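Local coordinates for imidazoleglycerol-phosphate dehydratase (Pyrococcus furiosus, PDB 5DNL), which catalyses the dehydration of D-erythro-1-(imidazol-4-yl)glycerol 3-phosphate to 3-(imidazol-4-yl)-2-oxopropyl phosphate, the sixth step of histidine biosynthesis, at residues A[18-23]-A[42-47]; A[25-30]-A[53-58]; A[103-108]-A[145-150]. All blocks are in the same frame, centred on the assembly; numbering follows the deposited sequence.

How the interactions relate
From the N terminus, interaction 1 closes a loop from strand 20-21 through helix 25-38 to strand 42-48, laying the two strands side by side. Interaction 2 starts within that loop, on helix 25-38, and ends beyond it on helix 51-69, so the two contacts cross; together they tie two helices to the N-terminal sheet and meet at Thr22 and Asp28. Interaction 3 follows in series, closing a longer loop between the chain leaving strand 100-104 and helix 144-162. It lies well away from interaction 1 but borders interaction 2, where His29 shares a manganese ion with His145 and Glu149 and Met30 packs on Val148.

Interaction 1 of 3, residues A[18-23]-A[42-47]; sequences GEIKTN and MRITAT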
loop_
_atom_site.group_PDB
_atom_site.type_symbol
_atom_site.label_atom_id
_atom_site.label_comp_id
_atom_site.label_asym_id
_atom_site.label_seq_id
_atom_site.Cartn_x
_atom_site.Cartn_y
_atom_site.Cartn_z
ATOM N N GLY A 18 -23.348 12.757 55.392
ATOM C CA GLY A 18 -23.228 14.138 54.987
ATOM C C GLY A 18 -23.376 14.272 53.500
ATOM O O GLY A 18 -23.618 13.291 52.796
ATOM N N GLU A 19 -23.252 15.505 53.042
ATOM C CA GLU A 19 -23.432 15.829 51.639
ATOM C C GLU A 19 -22.114 15.648 50.878
ATOM O O GLU A 19 -21.031 15.730 51.450
ATOM C CB GLU A 19 -23.940 17.268 51.492
ATOM C CG GLU A 19 -22.926 18.364 51.836
ATOM C CD GLU A 19 -23.527 19.759 51.887
ATOM O OE1 GLU A 19 -24.736 19.935 51.605
ATOM O OE2 GLU A 19 -22.765 20.698 52.195
ATOM N N ILE A 20 -22.248 15.399 49.584
ATOM C CA ILE A 20 -21.140 15.518 48.636
ATOM C C ILE A 20 -21.464 16.723 47.770
ATOM O O ILE A 20 -22.334 16.654 46.903
ATOM C CB ILE A 20 -20.975 14.246 47.793
ATOM C CG1 ILE A 20 -20.620 13.075 48.717
ATOM C CG2 ILE A 20 -19.921 14.469 46.703
ATOM C CD1 ILE A 20 -20.505 11.738 48.017
ATOM N N LYS A 21 -20.749 17.822 48.011
ATOM C CA LYS A 21 -20.996 19.094 47.357
ATOM C C LYS A 21 -19.690 19.757 47.008
ATOM O O LYS A 21 -19.067 20.415 47.831
ATOM C CB LYS A 21 -21.822 20.014 48.269
ATOM C CG LYS A 21 -23.235 19.532 48.512
ATOM C CD LYS A 21 -24.113 19.644 47.280
ATOM C CE LYS A 21 -25.467 19.001 47.519
ATOM N NZ LYS A 21 -26.325 19.127 46.311
ATOM N N THR A 22 -19.260 19.567 45.766
ATOM C CA THR A 22 -17.999 20.123 45.288
ATOM C C THR A 22 -18.150 21.357 44.429
ATOM O O THR A 22 -17.141 21.920 43.993
ATOM C CB THR A 22 -17.265 19.080 44.433
ATOM O OG1 THR A 22 -18.023 18.810 43.245
ATOM C CG2 THR A 22 -17.043 17.801 45.203
ATOM N N ASN A 23 -19.382 21.769 44.163
ATOM C CA ASN A 23 -19.694 22.820 43.177
ATOM C C ASN A 23 -19.400 22.415 41.724
ATOM O O ASN A 23 -19.249 23.264 40.860
ATOM C CB ASN A 23 -19.035 24.160 43.551
ATOM C CG ASN A 23 -19.473 24.641 44.912
ATOM O OD1 ASN A 23 -20.657 24.894 45.124
ATOM N ND2 ASN A 23 -18.535 24.724 45.856
ATOM N N MET A 42 -19.765 9.270 53.287
ATOM C CA MET A 42 -18.754 10.303 53.417
ATOM C C MET A 42 -19.311 11.697 53.183
ATOM O O MET A 42 -20.314 11.890 52.495
ATOM C CB MET A 42 -17.534 10.020 52.521
ATOM C CG MET A 42 -17.830 9.814 51.055
ATOM S SD MET A 42 -16.334 9.333 50.126
ATOM C CE MET A 42 -16.115 7.611 50.530
ATOM N N ARG A 43 -18.639 12.662 53.801
ATOM C CA ARG A 43 -18.952 14.057 53.638
ATOM C C ARG A 43 -17.813 14.655 52.845
ATOM O O ARG A 43 -16.673 14.483 53.208
ATOM C CB ARG A 43 -19.040 14.739 55.003
ATOM C CG ARG A 43 -19.298 16.241 54.928
ATOM C CD ARG A 43 -19.648 16.806 56.297
ATOM N NE ARG A 43 -19.824 18.258 56.256
ATOM C CZ ARG A 43 -18.845 19.167 56.293
ATOM N NH1 ARG A 43 -17.559 18.816 56.377
ATOM N NH2 ARG A 43 -19.159 20.460 56.246
ATOM N N ILE A 44 -18.137 15.323 51.743
ATOM C CA ILE A 44 -17.130 15.959 50.905
ATOM C C ILE A 44 -17.610 17.358 50.579
ATOM O O ILE A 44 -18.719 17.541 50.088
ATOM C CB ILE A 44 -16.870 15.155 49.601
ATOM C CG1 ILE A 44 -16.384 13.739 49.920
ATOM C CG2 ILE A 44 -15.846 15.893 48.731
ATOM C CD1 ILE A 44 -16.173 12.854 48.705
ATOM N N THR A 45 -16.768 18.349 50.855
ATOM C CA THR A 45 -17.044 19.730 50.492
ATOM C C THR A 45 -15.798 20.300 49.827
ATOM O O THR A 45 -14.686 19.948 50.206
ATOM C CB THR A 45 -17.446 20.592 51.712
ATOM O OG1 THR A 45 -16.367 20.657 52.641
ATOM C CG2 THR A 45 -18.651 19.997 52.395
ATOM N N ALA A 46 -15.987 21.152 48.833
ATOM C CA ALA A 46 -14.867 21.789 48.158
ATOM C C ALA A 46 -15.187 23.181 47.655
ATOM O O ALA A 46 -16.321 23.475 47.269
ATOM C CB ALA A 46 -14.430 20.934 46.975
ATOM N N THR A 47 -14.153 24.014 47.619
ATOM C CA THR A 47 -14.130 25.199 46.796
ATOM C C THR A 47 -12.919 25.076 45.874
ATOM O O THR A 47 -11.925 24.433 46.221
ATOM C CB THR A 47 -14.076 26.495 47.626
ATOM O OG1 THR A 47 -12.932 26.495 48.470
ATOM C CG2 THR A 47 -15.335 26.622 48.491
#
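Residues 18-23 run beside 42-47 in the same direction, with Ile20 paired to Ile44 and Lys21 to Thr45. Two main-chain hydrogen bonds fix the register: Ile44 N donates to Glu19 O at 2.9 Å, and Lys21 N donates to Ile44 O, also at 2.9 Å and nearly straight (173° at the hydrogen). Both donors lie in the plane of the carbonyl they address. Beyond this pair the bonding weakens: Ala46 N meets Lys21 O in a weak, bent bond of 3.3 Å and 145°. CA-H...O contacts add a second, softer grip on the same oxygens, as where Thr45 CA comes within 3.4 Å of Lys21 O. The pairing belongs to a beta-alpha-beta crossover, in which helix 25-38 links the edge strand 20-21 to strand 42-48. The opposite edge of 42-47 is taken up too, since Arg43, Thr45 and Thr47 form main-chain hydrogen bonds with strand 8-14. Ile20 and Ile44 lie on one face of the sheet, CG2 of Ile20 meeting CB of Ile44 at 4.3 Å. Thr22 lies alongside Ile44, pointing the same way, and their CG2 methyls meet at 4.2 Å; its OG1, held between its own N and carbonyl carbon, is hydrogen-bonded to Asp28 OD1 and to Asp24 N. On the face shared by Lys21 and Thr45, CG2 of Thr45 sits 3.9 Å above the guanidinium plane of the poorly ordered Arg43, toward its rim, while Arg43 NH1 forms a salt bridge with Glu13.

Interaction 2 of 3, residues A[25-30]-A[53-58]; sequences LILDHM and HLWEDI. With MN (manganese (II) ion), chain E; MN (manganese (II) ion), chain B; MN (manganese (II) ion), chain D; 5DL ([(2S)-2-hydroxy-3-(1H-1,2,4-triazol-1-yl)propyl]phosphonic acid), chain F.
This is apolar helix-to-helix packing inside the four-helix bundle that the dehydratase fold sandwiches between two mixed sheets. Helices 25-38 and 51-69 run nearly parallel, their local axes 11.4 Å apart and crossing at -23°. Leu27 fills the gap, its CG anti to the backbone N. Its CD1 methyl stands over the centre of the six-membered ring of Trp55, a CH-pi contact of 3.6 Å to the centroid and only 6° off the normal. The other branch, CD2, meets Leu54 CD2 tip to tip at 3.7 Å and touches Ile58 CG1 at 3.9 Å. Ile26 CG2 comes in at the indole edge, in the ring plane, 4.0 Å from CZ2 of Trp55. Asp24 OD2 accepts a hydrogen bond from Trp55 NE1 and helps fix the turn of the ring. An alanine in place of Trp55 would remove the ring under Leu27 CD1 and beside Ile26 CG2 and the N-H given to Asp24, and would probably loosen the two helices. Away from this core, His29 and His53 NE2 bind separate manganese ions, that of His53 held also by inhibitor N1 and O13 and by His29, His145 and Glu149 of a neighbouring subunit. Glu56 OE1 grips another manganese at 2.2 Å, with His52, Glu121, inhibitor N4 and His146 of that subunit, and its OE2 accepts a hydrogen bond of 2.6 Å from the water on that ion.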
loop_
_atom_site.group_PDB
_atom_site.type_symbol
_atom_site.label_atom_id
_atom_site.label_comp_id
_atom_site.label_asym_id
_atom_site.label_seq_id
_atom_site.Cartn_x
_atom_site.Cartn_y
_atom_site.Cartn_z
ATOM N N LEU A 25 -21.397 19.524 39.397
ATOM C CA LEU A 25 -22.454 18.522 39.483
ATOM C C LEU A 25 -22.047 17.170 38.906
ATOM O O LEU A 25 -22.543 16.129 39.353
ATOM C CB LEU A 25 -23.746 18.992 38.809
ATOM C CG LEU A 25 -24.397 20.231 39.419
ATOM C CD1 LEU A 25 -25.704 20.569 38.698
ATOM C CD2 LEU A 25 -24.644 20.055 40.902
ATOM N N ILE A 26 -21.135 17.183 37.935
ATOM C CA ILE A 26 -20.628 15.932 37.380
ATOM C C ILE A 26 -19.802 15.191 38.431
ATOM O O ILE A 26 -19.991 13.980 38.650
ATOM C CB ILE A 26 -19.761 16.145 36.115
ATOM C CG1 ILE A 26 -20.522 16.932 35.026
ATOM C CG2 ILE A 26 -19.204 14.828 35.600
ATOM C CD1 ILE A 26 -21.613 16.180 34.324
ATOM N N LEU A 27 -18.863 15.891 39.058
ATOM C CA LEU A 27 -18.038 15.267 40.078
ATOM C C LEU A 27 -18.868 14.823 41.265
ATOM O O LEU A 27 -18.607 13.768 41.844
ATOM C CB LEU A 27 -16.907 16.204 40.532
ATOM C CG LEU A 27 -15.882 15.569 41.459
ATOM C CD1 LEU A 27 -15.219 14.334 40.852
ATOM C CD2 LEU A 27 -14.835 16.627 41.798
ATOM N N ASP A 28 -19.868 15.624 41.636
ATOM C CA ASP A 28 -20.749 15.212 42.743
ATOM C C ASP A 28 -21.392 13.861 42.446
ATOM O O ASP A 28 -21.441 13.006 43.321
ATOM C CB ASP A 28 -21.871 16.231 43.014
ATOM C CG ASP A 28 -21.392 17.534 43.624
ATOM O OD1 ASP A 28 -20.243 17.629 44.084
ATOM O OD2 ASP A 28 -22.230 18.474 43.629
ATOM N N HIS A 29 -21.853 13.677 41.216
ATOM C CA HIS A 29 -22.466 12.414 40.778
ATOM C C HIS A 29 -21.440 11.279 40.799
ATOM O O HIS A 29 -21.717 10.206 41.293
ATOM C CB HIS A 29 -23.102 12.583 39.396
ATOM C CG HIS A 29 -23.784 11.363 38.875
ATOM N ND1 HIS A 29 -24.601 10.565 39.651
ATOM C CD2 HIS A 29 -23.825 10.840 37.631
ATOM C CE1 HIS A 29 -25.068 9.572 38.914
ATOM N NE2 HIS A 29 -24.639 9.737 37.680
ATOM N N MET A 30 -20.248 11.525 40.268
ATOM C CA MET A 30 -19.210 10.501 40.228
ATOM C C MET A 30 -18.780 10.082 41.629
ATOM O O MET A 30 -18.590 8.901 41.881
ATOM C CB MET A 30 -17.996 10.990 39.435
ATOM C CG MET A 30 -18.217 11.178 37.938
ATOM S SD MET A 30 -18.928 9.780 37.061
ATOM C CE MET A 30 -20.647 10.252 37.074
ATOM N N HIS A 53 -8.040 21.471 38.837
ATOM C CA HIS A 53 -7.509 21.524 40.200
ATOM C C HIS A 53 -8.466 20.812 41.175
ATOM O O HIS A 53 -8.031 20.108 42.071
ATOM C CB HIS A 53 -7.262 22.946 40.668
ATOM C CG HIS A 53 -6.250 23.696 39.853
ATOM N ND1 HIS A 53 -6.237 25.070 39.790
ATOM C CD2 HIS A 53 -5.224 23.282 39.074
ATOM C CE1 HIS A 53 -5.253 25.472 39.014
ATOM N NE2 HIS A 53 -4.609 24.407 38.583
ATOM N N LEU A 54 -9.768 21.000 40.996
ATOM C CA LEU A 54 -10.753 20.299 41.808
ATOM C C LEU A 54 -10.666 18.792 41.689
ATOM O O LEU A 54 -10.589 18.078 42.676
ATOM C CB LEU A 54 -12.165 20.740 41.447
ATOM C CG LEU A 54 -13.301 19.990 42.118
ATOM C CD1 LEU A 54 -13.346 20.291 43.617
ATOM C CD2 LEU A 54 -14.622 20.296 41.432
ATOM N N TRP A 55 -10.698 18.284 40.459
ATOM C CA TRP A 55 -10.699 16.825 40.259
ATOM C C TRP A 55 -9.432 16.162 40.814
ATOM O O TRP A 55 -9.483 15.121 41.470
ATOM C CB TRP A 55 -10.944 16.456 38.781
ATOM C CG TRP A 55 -12.385 16.596 38.350
ATOM C CD1 TRP A 55 -13.145 17.738 38.380
ATOM C CD2 TRP A 55 -13.245 15.554 37.855
ATOM N NE1 TRP A 55 -14.408 17.467 37.923
ATOM C CE2 TRP A 55 -14.499 16.143 37.596
ATOM C CE3 TRP A 55 -13.067 14.183 37.584
ATOM C CZ2 TRP A 55 -15.572 15.414 37.094
ATOM C CZ3 TRP A 55 -14.131 13.467 37.080
ATOM C CH2 TRP A 55 -15.367 14.082 36.848
ATOM N N GLU A 56 -8.285 16.754 40.506
ATOM C CA GLU A 56 -7.010 16.235 40.985
ATOM C C GLU A 56 -6.954 16.317 42.511
ATOM O O GLU A 56 -6.571 15.343 43.160
ATOM C CB GLU A 56 -5.872 17.051 40.374
ATOM C CG GLU A 56 -4.514 16.717 40.950
ATOM C CD GLU A 56 -3.371 17.276 40.140
ATOM O OE1 GLU A 56 -3.620 17.983 39.136
ATOM O OE2 GLU A 56 -2.218 17.027 40.537
ATOM N N ASP A 57 -7.312 17.474 43.081
ATOM C CA ASP A 57 -7.143 17.658 44.515
ATOM C C ASP A 57 -8.156 16.854 45.343
ATOM O O ASP A 57 -7.839 16.396 46.437
ATOM C CB ASP A 57 -7.179 19.134 44.837
ATOM C CG ASP A 57 -5.997 19.899 44.228
ATOM O OD1 ASP A 57 -5.128 19.308 43.513
ATOM O OD2 ASP A 57 -5.937 21.118 44.462
ATOM N N ILE A 58 -9.342 16.643 44.784
ATOM C CA ILE A 58 -10.302 15.679 45.329
ATOM C C ILE A 58 -9.688 14.294 45.347
ATOM O O ILE A 58 -9.764 13.564 46.350
ATOM C CB ILE A 58 -11.635 15.719 44.536
ATOM C CG1 ILE A 58 -12.466 16.949 44.932
ATOM C CG2 ILE A 58 -12.434 14.423 44.674
ATOM C CD1 ILE A 58 -13.230 16.830 46.239
HETATM MN MN MN E . -25.305 8.732 35.823
HETATM MN MN MN B . -2.679 24.622 37.235
HETATM MN MN MN D . -2.745 18.049 37.130
HETATM N N1 5DL F . -2.157 22.450 37.388
HETATM C C3 5DL F . -0.999 20.658 38.101
HETATM N N2 5DL F . -1.022 21.993 38.013
HETATM C C8 5DL F . 0.864 24.606 40.089
HETATM C C7 5DL F . -0.356 23.812 39.619
HETATM C C6 5DL F . 0.049 22.846 38.516
HETATM C C5 5DL F . -2.815 21.319 37.111
HETATM O O10 5DL F . 1.712 22.590 41.639
HETATM P P9 5DL F . 2.258 23.633 40.723
HETATM O O11 5DL F . 3.187 24.614 41.395
HETATM O O12 5DL F . 2.992 22.998 39.551
HETATM O O13 5DL F . -1.384 24.684 39.125
HETATM N N4 5DL F . -2.154 20.213 37.523
HETATM O O HOH W 1 -0.928 17.620 38.302
#

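Interaction 3 of 3, residues A[103-108]-A[145-150]; sequences VDVNIK and HHIVEA. With MN (manganese (II) ion), chain E; MN (manganese (II) ion), chain C; 5DL ([(2S)-2-hydroxy-3-(1H-1,2,4-triazol-1-yl)propyl]phosphonic acid), chain G.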
loop_
_atom_site.group_PDB
_atom_site.type_symbol
_atom_site.label_atom_id
_atom_site.label_comp_id
_atom_site.label_asym_id
_atom_site.label_seq_id
_atom_site.Cartn_x
_atom_site.Cartn_y
_atom_site.Cartn_z
ATOM N N VAL A 103 -4.910 4.871 32.870
ATOM C CA VAL A 103 -6.310 5.016 32.482
ATOM C C VAL A 103 -6.385 4.914 30.973
ATOM O O VAL A 103 -5.842 5.766 30.270
ATOM C CB VAL A 103 -6.881 6.352 32.984
ATOM C CG1 VAL A 103 -8.323 6.557 32.525
ATOM C CG2 VAL A 103 -6.762 6.461 34.508
ATOM N N ASP A 104 -7.023 3.853 30.489
ATOM C CA ASP A 104 -7.127 3.532 29.070
ATOM C C ASP A 104 -8.617 3.424 28.738
ATOM O O ASP A 104 -9.231 2.355 28.917
ATOM C CB ASP A 104 -6.387 2.223 28.794
ATOM C CG ASP A 104 -6.392 1.835 27.322
ATOM O OD1 ASP A 104 -6.718 2.675 26.472
ATOM O OD2 ASP A 104 -6.086 0.661 27.040
ATOM N N VAL A 105 -9.168 4.537 28.266
ATOM C CA VAL A 105 -10.552 4.618 27.811
ATOM C C VAL A 105 -10.606 5.100 26.371
ATOM O O VAL A 105 -9.607 5.616 25.822
ATOM C CB VAL A 105 -11.408 5.525 28.734
ATOM C CG1 VAL A 105 -11.415 4.972 30.142
ATOM C CG2 VAL A 105 -10.914 6.965 28.759
ATOM N N ASN A 106 -11.769 4.921 25.764
ATOM C CA ASN A 106 -11.977 5.250 24.357
ATOM C C ASN A 106 -13.404 5.728 24.215
ATOM O O ASN A 106 -14.332 4.935 24.032
ATOM C CB ASN A 106 -11.701 4.044 23.451
ATOM C CG ASN A 106 -11.788 4.391 21.974
ATOM O OD1 ASN A 106 -11.996 5.536 21.601
ATOM N ND2 ASN A 106 -11.613 3.387 21.127
ATOM N N ILE A 107 -13.572 7.029 24.397
ATOM C CA ILE A 107 -14.886 7.645 24.346
ATOM C C ILE A 107 -15.222 8.010 22.913
ATOM O O ILE A 107 -14.509 8.823 22.302
ATOM C CB ILE A 107 -14.921 8.897 25.220
ATOM C CG1 ILE A 107 -14.706 8.539 26.699
ATOM C CG2 ILE A 107 -16.239 9.630 25.040
ATOM C CD1 ILE A 107 -14.608 9.729 27.623
ATOM N N LYS A 108 -16.285 7.420 22.381
ATOM C CA LYS A 108 -16.750 7.692 21.013
ATOM C C LYS A 108 -17.775 8.816 21.030
ATOM O O LYS A 108 -17.701 9.714 20.223
ATOM C CB LYS A 108 -17.331 6.448 20.359
ATOM C CG LYS A 108 -17.821 6.670 18.924
ATOM C CD LYS A 108 -18.255 5.382 18.250
ATOM C CE LYS A 108 -18.660 5.618 16.801
ATOM N NZ LYS A 108 -19.359 4.433 16.232
ATOM N N HIS A 145 -20.449 9.191 29.538
ATOM C CA HIS A 145 -21.016 9.140 30.891
ATOM C C HIS A 145 -21.002 7.699 31.372
ATOM O O HIS A 145 -20.622 7.427 32.523
ATOM C CB HIS A 145 -22.450 9.676 30.823
ATOM C CG HIS A 145 -23.147 9.881 32.131
ATOM N ND1 HIS A 145 -23.943 10.983 32.335
ATOM C CD2 HIS A 145 -23.287 9.108 33.232
ATOM C CE1 HIS A 145 -24.503 10.910 33.531
ATOM N NE2 HIS A 145 -24.128 9.782 34.093
ATOM N N HIS A 146 -21.401 6.762 30.514
ATOM C CA HIS A 146 -21.441 5.351 30.910
ATOM C C HIS A 146 -20.027 4.839 31.240
ATOM O O HIS A 146 -19.830 4.130 32.226
ATOM C CB HIS A 146 -22.066 4.484 29.841
ATOM C CG HIS A 146 -23.500 4.806 29.570
ATOM N ND1 HIS A 146 -24.146 4.403 28.420
ATOM C CD2 HIS A 146 -24.412 5.499 30.296
ATOM C CE1 HIS A 146 -25.399 4.808 28.460
ATOM N NE2 HIS A 146 -25.585 5.492 29.574
ATOM N N ILE A 147 -19.048 5.231 30.431
ATOM C CA ILE A 147 -17.654 4.818 30.638
ATOM C C ILE A 147 -17.106 5.393 31.940
ATOM O O ILE A 147 -16.537 4.661 32.765
ATOM C CB ILE A 147 -16.765 5.212 29.432
ATOM C CG1 ILE A 147 -17.159 4.393 28.207
ATOM C CG2 ILE A 147 -15.295 5.013 29.755
ATOM C CD1 ILE A 147 -16.672 4.958 26.879
ATOM N N VAL A 148 -17.255 6.699 32.123
ATOM C CA VAL A 148 -16.666 7.372 33.287
ATOM C C VAL A 148 -17.398 6.924 34.567
ATOM O O VAL A 148 -16.756 6.615 35.584
ATOM C CB VAL A 148 -16.665 8.882 33.103
ATOM C CG1 VAL A 148 -16.199 9.614 34.358
ATOM C CG2 VAL A 148 -15.753 9.267 31.945
ATOM N N GLU A 149 -18.730 6.873 34.537
ATOM C CA GLU A 149 -19.446 6.428 35.737
ATOM C C GLU A 149 -19.118 4.967 36.060
ATOM O O GLU A 149 -18.967 4.633 37.229
ATOM C CB GLU A 149 -20.960 6.653 35.636
ATOM C CG GLU A 149 -21.687 6.442 36.952
ATOM C CD GLU A 149 -23.139 6.782 36.910
ATOM O OE1 GLU A 149 -23.612 7.427 35.937
ATOM O OE2 GLU A 149 -23.825 6.326 37.861
ATOM N N ALA A 150 -19.015 4.089 35.061
ATOM C CA ALA A 150 -18.591 2.720 35.333
ATOM C C ALA A 150 -17.214 2.675 36.009
ATOM O O ALA A 150 -16.988 1.887 36.918
ATOM C CB ALA A 150 -18.597 1.883 34.064
HETATM MN MN MN E . -25.305 8.732 35.823
HETATM MN MN MN C . -27.624 6.396 30.132
HETATM N N1 5DL G . -26.123 7.441 34.187
HETATM C C3 5DL G . -27.173 5.659 33.303
HETATM N N2 5DL G . -26.610 6.176 34.402
HETATM C C8 5DL G . -27.128 5.227 38.080
HETATM C C7 5DL G . -27.256 6.104 36.833
HETATM C C6 5DL G . -26.523 5.456 35.668
HETATM C C5 5DL G . -26.427 7.659 32.903
HETATM O O10 5DL G . -29.084 3.588 37.259
HETATM P P9 5DL G . -27.756 3.531 37.936
HETATM O O11 5DL G . -27.805 2.978 39.339
HETATM O O12 5DL G . -26.767 2.705 37.126
HETATM O O13 5DL G . -26.713 7.413 37.060
HETATM N N4 5DL G . -27.061 6.611 32.328
HETATM O O HOH W 2 -28.448 4.467 30.808
#
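Helix 144-162 carries an HHxxE metal-binding motif, in which His145, His146 and Glu149 face the inhibitor while Ile147 points toward the chain leaving strand 100-104. The two neighbouring histidines diverge at their first torsion. CG of His145 is anti to the backbone N (chi1 -172°), bringing its NE2 to 2.3 Å from one manganese; CG of His146 lies beside the backbone N (chi1 -63°), and its NE2 binds another manganese, also at 2.3 Å. One turn on from His145, the extended Glu149 returns to the first ion with OE1 at 2.1 Å, that oxygen lying in the plane of the His145 ring at its edge. The triazole bridges the ions, N1 on the first and N4 on the second, while the hydroxyl O13 also binds the first. Carbon C5 of the triazole hangs 3.3 Å above one face of His145, toward the rim. Glu111 and Asp86, hydrogen-bonded to ND1 of His145 and His146 respectively, hold the rings in place and probably make them stronger metal ligands. His29 of the same chain and His53 of a neighbouring subunit complete the first site; a water and His52, Glu56 and Glu121 of that subunit complete the other. Behind the site, the beta-alpha-beta unit of strand 100-104, helix 116-130 and strand 133-140 leads into this helix, and the segment after strand 100-104 meets it mainly through apolar side chains, without hydrogen bonds. Ile147 crosses both partners obliquely: its CG2 touches Val105 CG1 at 3.9 Å, and its CD1 reaches Ile107 CG1 at 4.1 Å. The same CD1 methyl lies 3.7 Å from Asn106 O, and Ile107 CD1 just grazes Val148 CG2 at 4.5 Å.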